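Local coordinates for pyridine nucleotide-disulphide oxidoreductase dimerisation region (Escherichia coli BL21, PDB 6KYY), which is an FAD-dependent flavoprotein disulfide reductase induced by hypochlorous acid, binds copper(II), and is probably involved in resistance to reactive chlorine stress, at residues Gly127-Ile132 against Asn293-Gly298; Val139-Pro144 against Ile255-Gln260; Arg259-Ala264 against Arg278-Val283. All blocks are in the same frame, centred on the assembly; numbering follows the deposited sequence.

Contact 1 of 3, residues Gly127-Ile132 against Asn293-Gly298; sequences GEKIFI and NIWAMG
Phe131 and Trp295 send their rings out together from neighbouring parallel strands, on one face of the sheet. The planes are 24° apart and displaced, and little of one ring lies above the other. CE2 of Phe131 sits over one face of the indole, offset toward its rim, 3.4 Å from Trp295 CE3. At the indole's edge, in its plane, lies the carbonyl oxygen of Ile130, and Lys129 runs alongside, its CB 3.5 Å from Trp295 CZ3 and its CD near CH2. The end of Met297 also reaches this side: the turn at chi3 (-50°) brings its CE 3.6 Å from Phe131 CB. Helix 307-321 packs on the same side, through Val317 against Trp295 and Met297 and Leu321 against Phe131. The other face carries Ile130, Ile132, Ile294 and Ala296, where Ile132 CB and Ala296 CB stand 4.2 Å apart.

Four backbone hydrogen bonds alternate between the strands: Ile130 N to Asn293 O, Trp295 N to Ile130 O at 2.8 Å, Ile132 N to Trp295 O, and Met297 N to Ile132 O at 2.7 Å. Past the pair, Gly298 touches FAD, with backbone angles that call for glycine.

Strand 130-132 also pairs in parallel with strand 10-16, which leads into the glycine-rich turn that, consistent with a GxGxxG dinucleotide-binding motif, places amides on FAD. This is the parallel part of the sheet in a Rossmann-type FAD-binding domain, with strand 294-296 delivering the chain to the cofactor.

Contact 2 of 3, residues Val139-Pro144 against Ile255-Gln260; sequences VVPPIP and IASGRQ
Val139 meets Gly258 and Gln260 where two chain crossings run between the FAD-binding and the second Rossmann-type part of this pyridine nucleotide-disulfide oxidoreductase. Residues 139-144 leave strand 136-138 for strand 152-153, while 255-260 come from the end of strand 252-255 into strand 259-261. The two short strands 136-138 and 259-261 form an antiparallel two-stranded sheet, and the contact continues from its end. One backbone hydrogen bond joins the segments, Val139 N to Gly258 O at 3.1 Å. Gly258 has backbone angles (phi 86°, psi 163°) that favour glycine.

Val139 does most of the side-chain work. Its CG2, anti to the carbonyl carbon, meets the Gln260 side chain from CB out to the amide, the two side chains crossing at about a right angle. CB of Val139 lies against two backbone oxygens, 3.3 Å from Gly258 O and 3.7 Å from Ser257 O. Gln260 turns to Val139, while Arg259 turns to the cofactor side, where its side chain meets helix 49-53 and FAD.

Farther along, the Pro141 ring rests on Ile255 and Ser257. Its CD is 3.7 Å from Ile255 CG2, the two side chains meeting obliquely. Beyond it, Pro142 is the centre of an inverse gamma turn, closed by a hydrogen bond from Ile143 N to Pro141 O at 2.8 Å. Ser257 OG, which makes a weak hydrogen bond to Leu171 O, also lies 3.4 Å from Pro141 CG.

Contact 3 of 3, residues Arg259-Ala264 against Arg278-Val283; sequences RQPATA and RGATVV
Pro261 packs its ring against Ala280, CG to CB 3.6 Å, at the tight end of this contact. Its CB is as near to Gly279 O, so the ring touches both Gly279 and Ala280. Deeper in, the CG2 methyls of Thr263 and Thr281 lie 3.7 Å apart. The hydroxyl of Thr281 hydrogen-bonds to Val300 O. Gly279, with phi 110°, has a conformation that suits glycine.

Strand 259-261 is the returning strand of the small antiparallel pair with 136-138, where the chain re-enters the FAD-binding domain, and 278-283 is part of the long loop that then leads to strand 294-296. Within that loop, Asn276 OD1 accepts a hydrogen bond from Ala280 N.

The exposed side belongs to Arg278. CG is anti to the backbone N (chi1 -176°), and the chain, bent at chi2, crosses Pro261 at about a right angle. Gln260 CB lies at the edge of the guanidinium, in its plane, 3.6 Å from Arg278 NE. NH2 of Arg278 hydrogen-bonds to Arg259 O at 3.1 Å from above the carbonyl plane, bent to 136° at the hydrogen; Gln305 NE2 also donates to that oxygen.

In the fold
Strand 259-261 ties contact 2 to contact 3: both use Arg259 and Gln260, and their centres lie 15 Å apart. The side chain of Arg259 reaches to about 4 Å from the bound FAD and lies about 9 Å from a copper ion. The chain then runs through 278-283 to strand 294-296, and contact 3 touches contact 1, with Ala296 CB 3.2 Å from Thr281 OG1 and 3.6 Å from Val283 CG1. Contacts 1 and 2 do not touch, their nearest atoms being about 9 Å apart. Both nevertheless hold a residue touching FAD, Gly298 in contact 1 and Arg259 in the strand that contact 2 shares with contact 3.

Contact 1 of 3, residues Gly127-Ile132 against Asn293-Gly298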
loop_
_atom_site.group_PDB
_atom_site.type_symbol
_atom_site.label_atom_id
_atom_site.label_comp_id
_atom_site.label_asym_id
_atom_site.label_seq_id
_atom_site.Cartn_x
_atom_site.Cartn_y
_atom_site.Cartn_z
ATOM N N GLY B 127 1.689 -41.489 -13.314
ATOM C CA GLY B 127 1.750 -40.812 -12.035
ATOM C C GLY B 127 1.063 -41.538 -10.896
ATOM O O GLY B 127 -0.095 -41.946 -11.017
ATOM N N GLU B 128 1.782 -41.710 -9.783
ATOM C CA GLU B 128 1.154 -42.217 -8.567
ATOM C C GLU B 128 0.051 -41.278 -8.099
ATOM O O GLU B 128 -1.029 -41.724 -7.692
ATOM C CB GLU B 128 2.205 -42.398 -7.471
ATOM C CG GLU B 128 2.802 -43.790 -7.389
ATOM C CD GLU B 128 4.071 -43.829 -6.558
ATOM O OE1 GLU B 128 4.697 -44.906 -6.474
ATOM O OE2 GLU B 128 4.443 -42.781 -5.989
ATOM N N LYS B 129 0.313 -39.974 -8.138
ATOM C CA LYS B 129 -0.680 -38.939 -7.900
ATOM C C LYS B 129 -0.593 -37.926 -9.030
ATOM O O LYS B 129 0.498 -37.633 -9.526
ATOM C CB LYS B 129 -0.462 -38.237 -6.552
ATOM C CG LYS B 129 -0.067 -39.156 -5.405
ATOM C CD LYS B 129 0.014 -38.382 -4.098
ATOM C CE LYS B 129 0.160 -39.309 -2.901
ATOM N NZ LYS B 129 0.056 -40.745 -3.283
ATOM N N ILE B 130 -1.743 -37.403 -9.446
ATOM C CA ILE B 130 -1.808 -36.420 -10.522
ATOM C C ILE B 130 -2.613 -35.223 -10.040
ATOM O O ILE B 130 -3.643 -35.380 -9.375
ATOM C CB ILE B 130 -2.417 -37.017 -11.809
ATOM C CG1 ILE B 130 -1.754 -38.356 -12.141
ATOM C CG2 ILE B 130 -2.258 -36.053 -12.971
ATOM C CD1 ILE B 130 -2.381 -39.085 -13.305
ATOM N N PHE B 131 -2.141 -34.023 -10.374
ATOM C CA PHE B 131 -2.722 -32.774 -9.891
ATOM C C PHE B 131 -3.081 -31.906 -11.090
ATOM O O PHE B 131 -2.195 -31.467 -11.831
ATOM C CB PHE B 131 -1.753 -32.051 -8.955
ATOM C CG PHE B 131 -1.221 -32.916 -7.844
ATOM C CD1 PHE B 131 -0.123 -33.737 -8.048
ATOM C CD2 PHE B 131 -1.818 -32.905 -6.594
ATOM C CE1 PHE B 131 0.365 -34.533 -7.028
ATOM C CE2 PHE B 131 -1.333 -33.699 -5.570
ATOM C CZ PHE B 131 -0.241 -34.514 -5.789
ATOM N N ILE B 132 -4.374 -31.659 -11.276
ATOM C CA ILE B 132 -4.857 -30.868 -12.404
ATOM C C ILE B 132 -4.729 -29.388 -12.061
ATOM O O ILE B 132 -5.264 -28.925 -11.050
ATOM C CB ILE B 132 -6.307 -31.235 -12.751
ATOM C CG1 ILE B 132 -6.385 -32.682 -13.242
ATOM C CG2 ILE B 132 -6.866 -30.275 -13.792
ATOM C CD1 ILE B 132 -7.725 -33.056 -13.842
ATOM N N ASN B 293 -6.541 -40.324 -6.128
ATOM C CA ASN B 293 -5.171 -39.896 -6.407
ATOM C C ASN B 293 -5.096 -38.852 -7.517
ATOM O O ASN B 293 -4.031 -38.651 -8.112
ATOM C CB ASN B 293 -4.265 -41.088 -6.741
ATOM C CG ASN B 293 -4.088 -42.029 -5.568
ATOM O OD1 ASN B 293 -3.469 -41.676 -4.564
ATOM N ND2 ASN B 293 -4.632 -43.234 -5.689
ATOM N N ILE B 294 -6.202 -38.171 -7.806
ATOM C CA ILE B 294 -6.229 -37.071 -8.763
ATOM C C ILE B 294 -6.764 -35.838 -8.047
ATOM O O ILE B 294 -7.865 -35.869 -7.483
ATOM C CB ILE B 294 -7.079 -37.396 -10.000
ATOM C CG1 ILE B 294 -6.408 -38.479 -10.852
ATOM C CG2 ILE B 294 -7.345 -36.127 -10.809
ATOM C CD1 ILE B 294 -5.235 -37.989 -11.669
ATOM N N TRP B 295 -5.986 -34.762 -8.066
ATOM C CA TRP B 295 -6.373 -33.492 -7.473
ATOM C C TRP B 295 -6.629 -32.462 -8.564
ATOM O O TRP B 295 -6.183 -32.605 -9.706
ATOM C CB TRP B 295 -5.287 -32.967 -6.525
ATOM C CG TRP B 295 -5.193 -33.678 -5.211
ATOM C CD1 TRP B 295 -5.643 -33.230 -4.005
ATOM C CD2 TRP B 295 -4.590 -34.954 -4.966
ATOM N NE1 TRP B 295 -5.367 -34.152 -3.024
ATOM C CE2 TRP B 295 -4.720 -35.219 -3.588
ATOM C CE3 TRP B 295 -3.955 -35.900 -5.778
ATOM C CZ2 TRP B 295 -4.241 -36.390 -3.005
ATOM C CZ3 TRP B 295 -3.479 -37.060 -5.195
ATOM C CH2 TRP B 295 -3.626 -37.296 -3.824
ATOM N N ALA B 296 -7.351 -31.408 -8.194
ATOM C CA ALA B 296 -7.561 -30.257 -9.061
ATOM C C ALA B 296 -7.331 -28.993 -8.249
ATOM O O ALA B 296 -7.821 -28.878 -7.121
ATOM C CB ALA B 296 -8.964 -30.258 -9.668
ATOM N N MET B 297 -6.583 -28.053 -8.821
ATOM C CA MET B 297 -6.250 -26.810 -8.145
ATOM C C MET B 297 -6.423 -25.647 -9.109
ATOM O O MET B 297 -6.180 -25.775 -10.311
ATOM C CB MET B 297 -4.811 -26.826 -7.610
ATOM C CG MET B 297 -4.575 -27.775 -6.448
ATOM S SD MET B 297 -2.827 -28.157 -6.237
ATOM C CE MET B 297 -2.380 -28.616 -7.908
ATOM N N GLY B 298 -6.845 -24.512 -8.568
ATOM C CA GLY B 298 -6.930 -23.293 -9.345
ATOM C C GLY B 298 -8.266 -23.113 -10.041
ATOM O O GLY B 298 -9.286 -23.714 -9.693
#

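Contact 2 of 3, residues Val139-Pro144 against Ile255-Gln260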
loop_
_atom_site.group_PDB
_atom_site.type_symbol
_atom_site.label_atom_id
_atom_site.label_comp_id
_atom_site.label_asym_id
_atom_site.label_seq_id
_atom_site.Cartn_x
_atom_site.Cartn_y
_atom_site.Cartn_z
ATOM N N VAL B 139 -13.932 -17.050 -22.533
ATOM C CA VAL B 139 -15.274 -17.372 -23.004
ATOM C C VAL B 139 -15.579 -16.493 -24.207
ATOM O O VAL B 139 -15.398 -15.270 -24.156
ATOM C CB VAL B 139 -16.315 -17.165 -21.890
ATOM C CG1 VAL B 139 -17.722 -17.133 -22.468
ATOM C CG2 VAL B 139 -16.192 -18.256 -20.841
ATOM N N VAL B 140 -16.025 -17.111 -25.292
ATOM C CA VAL B 140 -16.362 -16.412 -26.528
ATOM C C VAL B 140 -17.882 -16.393 -26.656
ATOM O O VAL B 140 -18.499 -17.459 -26.777
ATOM C CB VAL B 140 -15.713 -17.077 -27.752
ATOM C CG1 VAL B 140 -15.854 -16.186 -28.975
ATOM C CG2 VAL B 140 -14.249 -17.382 -27.474
ATOM N N PRO B 141 -18.523 -15.222 -26.627
ATOM C CA PRO B 141 -19.978 -15.189 -26.748
ATOM C C PRO B 141 -20.415 -15.620 -28.134
ATOM O O PRO B 141 -19.689 -15.415 -29.123
ATOM C CB PRO B 141 -20.322 -13.709 -26.485
ATOM C CG PRO B 141 -19.106 -13.133 -25.824
ATOM C CD PRO B 141 -17.952 -13.886 -26.397
ATOM N N PRO B 142 -21.602 -16.221 -28.263
ATOM C CA PRO B 142 -22.065 -16.714 -29.578
ATOM C C PRO B 142 -22.638 -15.599 -30.445
ATOM O O PRO B 142 -23.842 -15.503 -30.704
ATOM C CB PRO B 142 -23.116 -17.765 -29.189
ATOM C CG PRO B 142 -23.325 -17.645 -27.685
ATOM C CD PRO B 142 -22.604 -16.433 -27.210
ATOM N N ILE B 143 -21.757 -14.728 -30.913
ATOM C CA ILE B 143 -22.113 -13.606 -31.778
ATOM C C ILE B 143 -21.486 -13.849 -33.144
ATOM O O ILE B 143 -20.275 -14.087 -33.221
ATOM C CB ILE B 143 -21.644 -12.261 -31.193
ATOM C CG1 ILE B 143 -22.086 -12.135 -29.733
ATOM C CG2 ILE B 143 -22.186 -11.103 -32.014
ATOM C CD1 ILE B 143 -21.335 -11.076 -28.955
ATOM N N PRO B 144 -22.257 -13.805 -34.230
ATOM C CA PRO B 144 -21.695 -14.123 -35.549
ATOM C C PRO B 144 -20.590 -13.156 -35.947
ATOM O O PRO B 144 -20.667 -11.951 -35.694
ATOM C CB PRO B 144 -22.902 -14.011 -36.490
ATOM C CG PRO B 144 -24.102 -14.116 -35.608
ATOM C CD PRO B 144 -23.705 -13.548 -34.283
ATOM N N ILE B 255 -12.794 -8.698 -26.025
ATOM C CA ILE B 255 -13.783 -9.578 -25.412
ATOM C C ILE B 255 -13.411 -9.757 -23.944
ATOM O O ILE B 255 -12.406 -10.395 -23.620
ATOM C CB ILE B 255 -13.862 -10.933 -26.126
ATOM C CG1 ILE B 255 -13.852 -10.752 -27.644
ATOM C CG2 ILE B 255 -15.106 -11.690 -25.686
ATOM C CD1 ILE B 255 -13.546 -12.031 -28.396
ATOM N N ALA B 256 -14.221 -9.185 -23.056
ATOM C CA ALA B 256 -14.050 -9.392 -21.624
ATOM C C ALA B 256 -15.309 -10.022 -21.046
ATOM O O ALA B 256 -15.968 -9.435 -20.182
ATOM C CB ALA B 256 -13.730 -8.073 -20.917
ATOM N N SER B 257 -15.654 -11.217 -21.526
ATOM C CA SER B 257 -16.887 -11.896 -21.152
ATOM C C SER B 257 -16.636 -13.050 -20.184
ATOM O O SER B 257 -17.367 -14.043 -20.189
ATOM C CB SER B 257 -17.618 -12.394 -22.398
ATOM O OG SER B 257 -18.053 -11.307 -23.197
ATOM N N GLY B 258 -15.610 -12.929 -19.351
ATOM C CA GLY B 258 -15.326 -13.920 -18.335
ATOM C C GLY B 258 -14.479 -15.071 -18.850
ATOM O O GLY B 258 -14.335 -15.297 -20.050
ATOM N N ARG B 259 -13.904 -15.806 -17.902
ATOM C CA ARG B 259 -13.108 -16.989 -18.190
ATOM C C ARG B 259 -13.774 -18.214 -17.581
ATOM O O ARG B 259 -14.379 -18.142 -16.508
ATOM C CB ARG B 259 -11.684 -16.855 -17.643
ATOM C CG ARG B 259 -11.019 -15.531 -17.954
ATOM C CD ARG B 259 -9.517 -15.636 -17.782
ATOM N NE ARG B 259 -8.846 -15.992 -19.028
ATOM C CZ ARG B 259 -7.819 -16.832 -19.110
ATOM N NH1 ARG B 259 -7.341 -17.407 -18.014
ATOM N NH2 ARG B 259 -7.271 -17.098 -20.288
ATOM N N GLN B 260 -13.660 -19.339 -18.276
ATOM C CA GLN B 260 -14.221 -20.592 -17.802
ATOM C C GLN B 260 -13.142 -21.663 -17.786
ATOM O O GLN B 260 -12.173 -21.586 -18.549
ATOM C CB GLN B 260 -15.397 -21.045 -18.681
ATOM C CG GLN B 260 -15.003 -21.699 -19.993
ATOM C CD GLN B 260 -16.202 -22.001 -20.866
ATOM O OE1 GLN B 260 -17.257 -21.379 -20.731
ATOM N NE2 GLN B 260 -16.051 -22.965 -21.767
#

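Contact 3 of 3, residues Arg259-Ala264 against Arg278-Val283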
loop_
_atom_site.group_PDB
_atom_site.type_symbol
_atom_site.label_atom_id
_atom_site.label_comp_id
_atom_site.label_asym_id
_atom_site.label_seq_id
_atom_site.Cartn_x
_atom_site.Cartn_y
_atom_site.Cartn_z
ATOM N N ARG B 259 -13.904 -15.806 -17.902
ATOM C CA ARG B 259 -13.108 -16.989 -18.190
ATOM C C ARG B 259 -13.774 -18.214 -17.581
ATOM O O ARG B 259 -14.379 -18.142 -16.508
ATOM C CB ARG B 259 -11.684 -16.855 -17.643
ATOM C CG ARG B 259 -11.019 -15.531 -17.954
ATOM C CD ARG B 259 -9.517 -15.636 -17.782
ATOM N NE ARG B 259 -8.846 -15.992 -19.028
ATOM C CZ ARG B 259 -7.819 -16.832 -19.110
ATOM N NH1 ARG B 259 -7.341 -17.407 -18.014
ATOM N NH2 ARG B 259 -7.271 -17.098 -20.288
ATOM N N GLN B 260 -13.660 -19.339 -18.276
ATOM C CA GLN B 260 -14.221 -20.592 -17.802
ATOM C C GLN B 260 -13.142 -21.663 -17.786
ATOM O O GLN B 260 -12.173 -21.586 -18.549
ATOM C CB GLN B 260 -15.397 -21.045 -18.681
ATOM C CG GLN B 260 -15.003 -21.699 -19.993
ATOM C CD GLN B 260 -16.202 -22.001 -20.866
ATOM O OE1 GLN B 260 -17.257 -21.379 -20.731
ATOM N NE2 GLN B 260 -16.051 -22.965 -21.767
ATOM N N PRO B 261 -13.274 -22.661 -16.911
ATOM C CA PRO B 261 -12.246 -23.705 -16.813
ATOM C C PRO B 261 -11.964 -24.361 -18.156
ATOM O O PRO B 261 -12.864 -24.569 -18.973
ATOM C CB PRO B 261 -12.854 -24.699 -15.818
ATOM C CG PRO B 261 -13.746 -23.865 -14.968
ATOM C CD PRO B 261 -14.305 -22.800 -15.866
ATOM N N ALA B 262 -10.691 -24.677 -18.382
ATOM C CA ALA B 262 -10.237 -25.324 -19.611
ATOM C C ALA B 262 -10.036 -26.805 -19.312
ATOM O O ALA B 262 -9.023 -27.202 -18.728
ATOM C CB ALA B 262 -8.956 -24.674 -20.127
ATOM N N THR B 263 -11.009 -27.623 -19.713
ATOM C CA THR B 263 -10.970 -29.059 -19.464
ATOM C C THR B 263 -11.237 -29.917 -20.689
ATOM O O THR B 263 -10.873 -31.099 -20.670
ATOM C CB THR B 263 -11.989 -29.447 -18.382
ATOM O OG1 THR B 263 -13.192 -28.690 -18.564
ATOM C CG2 THR B 263 -11.429 -29.181 -17.004
ATOM N N ALA B 264 -11.856 -29.376 -21.742
ATOM C CA ALA B 264 -12.258 -30.197 -22.881
ATOM C C ALA B 264 -11.062 -30.908 -23.504
ATOM O O ALA B 264 -11.117 -32.111 -23.783
ATOM C CB ALA B 264 -12.975 -29.335 -23.919
ATOM N N ARG B 278 -20.343 -25.861 -16.862
ATOM C CA ARG B 278 -19.382 -24.798 -17.134
ATOM C C ARG B 278 -18.087 -25.355 -17.710
ATOM O O ARG B 278 -17.400 -24.668 -18.474
ATOM C CB ARG B 278 -19.102 -24.008 -15.854
ATOM C CG ARG B 278 -18.178 -22.813 -16.031
ATOM C CD ARG B 278 -18.965 -21.530 -16.240
ATOM N NE ARG B 278 -18.090 -20.374 -16.427
ATOM C CZ ARG B 278 -18.283 -19.191 -15.852
ATOM N NH1 ARG B 278 -19.322 -19.002 -15.051
ATOM N NH2 ARG B 278 -17.436 -18.196 -16.079
ATOM N N GLY B 279 -17.755 -26.598 -17.375
ATOM C CA GLY B 279 -16.490 -27.197 -17.738
ATOM C C GLY B 279 -15.544 -27.421 -16.579
ATOM O O GLY B 279 -14.397 -27.821 -16.809
ATOM N N ALA B 280 -15.990 -27.193 -15.348
ATOM C CA ALA B 280 -15.130 -27.235 -14.177
ATOM C C ALA B 280 -15.066 -28.634 -13.584
ATOM O O ALA B 280 -16.032 -29.400 -13.633
ATOM C CB ALA B 280 -15.623 -26.254 -13.113
ATOM N N THR B 281 -13.912 -28.956 -13.010
ATOM C CA THR B 281 -13.732 -30.210 -12.292
ATOM C C THR B 281 -14.326 -30.091 -10.893
ATOM O O THR B 281 -14.046 -29.128 -10.172
ATOM C CB THR B 281 -12.248 -30.562 -12.204
ATOM O OG1 THR B 281 -11.591 -29.628 -11.338
ATOM C CG2 THR B 281 -11.604 -30.499 -13.580
ATOM N N VAL B 282 -15.149 -31.064 -10.512
ATOM C CA VAL B 282 -15.759 -31.064 -9.188
ATOM C C VAL B 282 -14.740 -31.562 -8.170
ATOM O O VAL B 282 -13.952 -32.477 -8.447
ATOM C CB VAL B 282 -17.048 -31.910 -9.182
ATOM C CG1 VAL B 282 -17.922 -31.540 -10.374
ATOM C CG2 VAL B 282 -16.737 -33.399 -9.200
ATOM N N VAL B 283 -14.730 -30.940 -6.989
ATOM C CA VAL B 283 -13.684 -31.171 -6.001
ATOM C C VAL B 283 -14.264 -31.152 -4.594
ATOM O O VAL B 283 -15.337 -30.600 -4.340
ATOM C CB VAL B 283 -12.547 -30.130 -6.109
ATOM C CG1 VAL B 283 -11.577 -30.513 -7.209
ATOM C CG2 VAL B 283 -13.121 -28.743 -6.356
#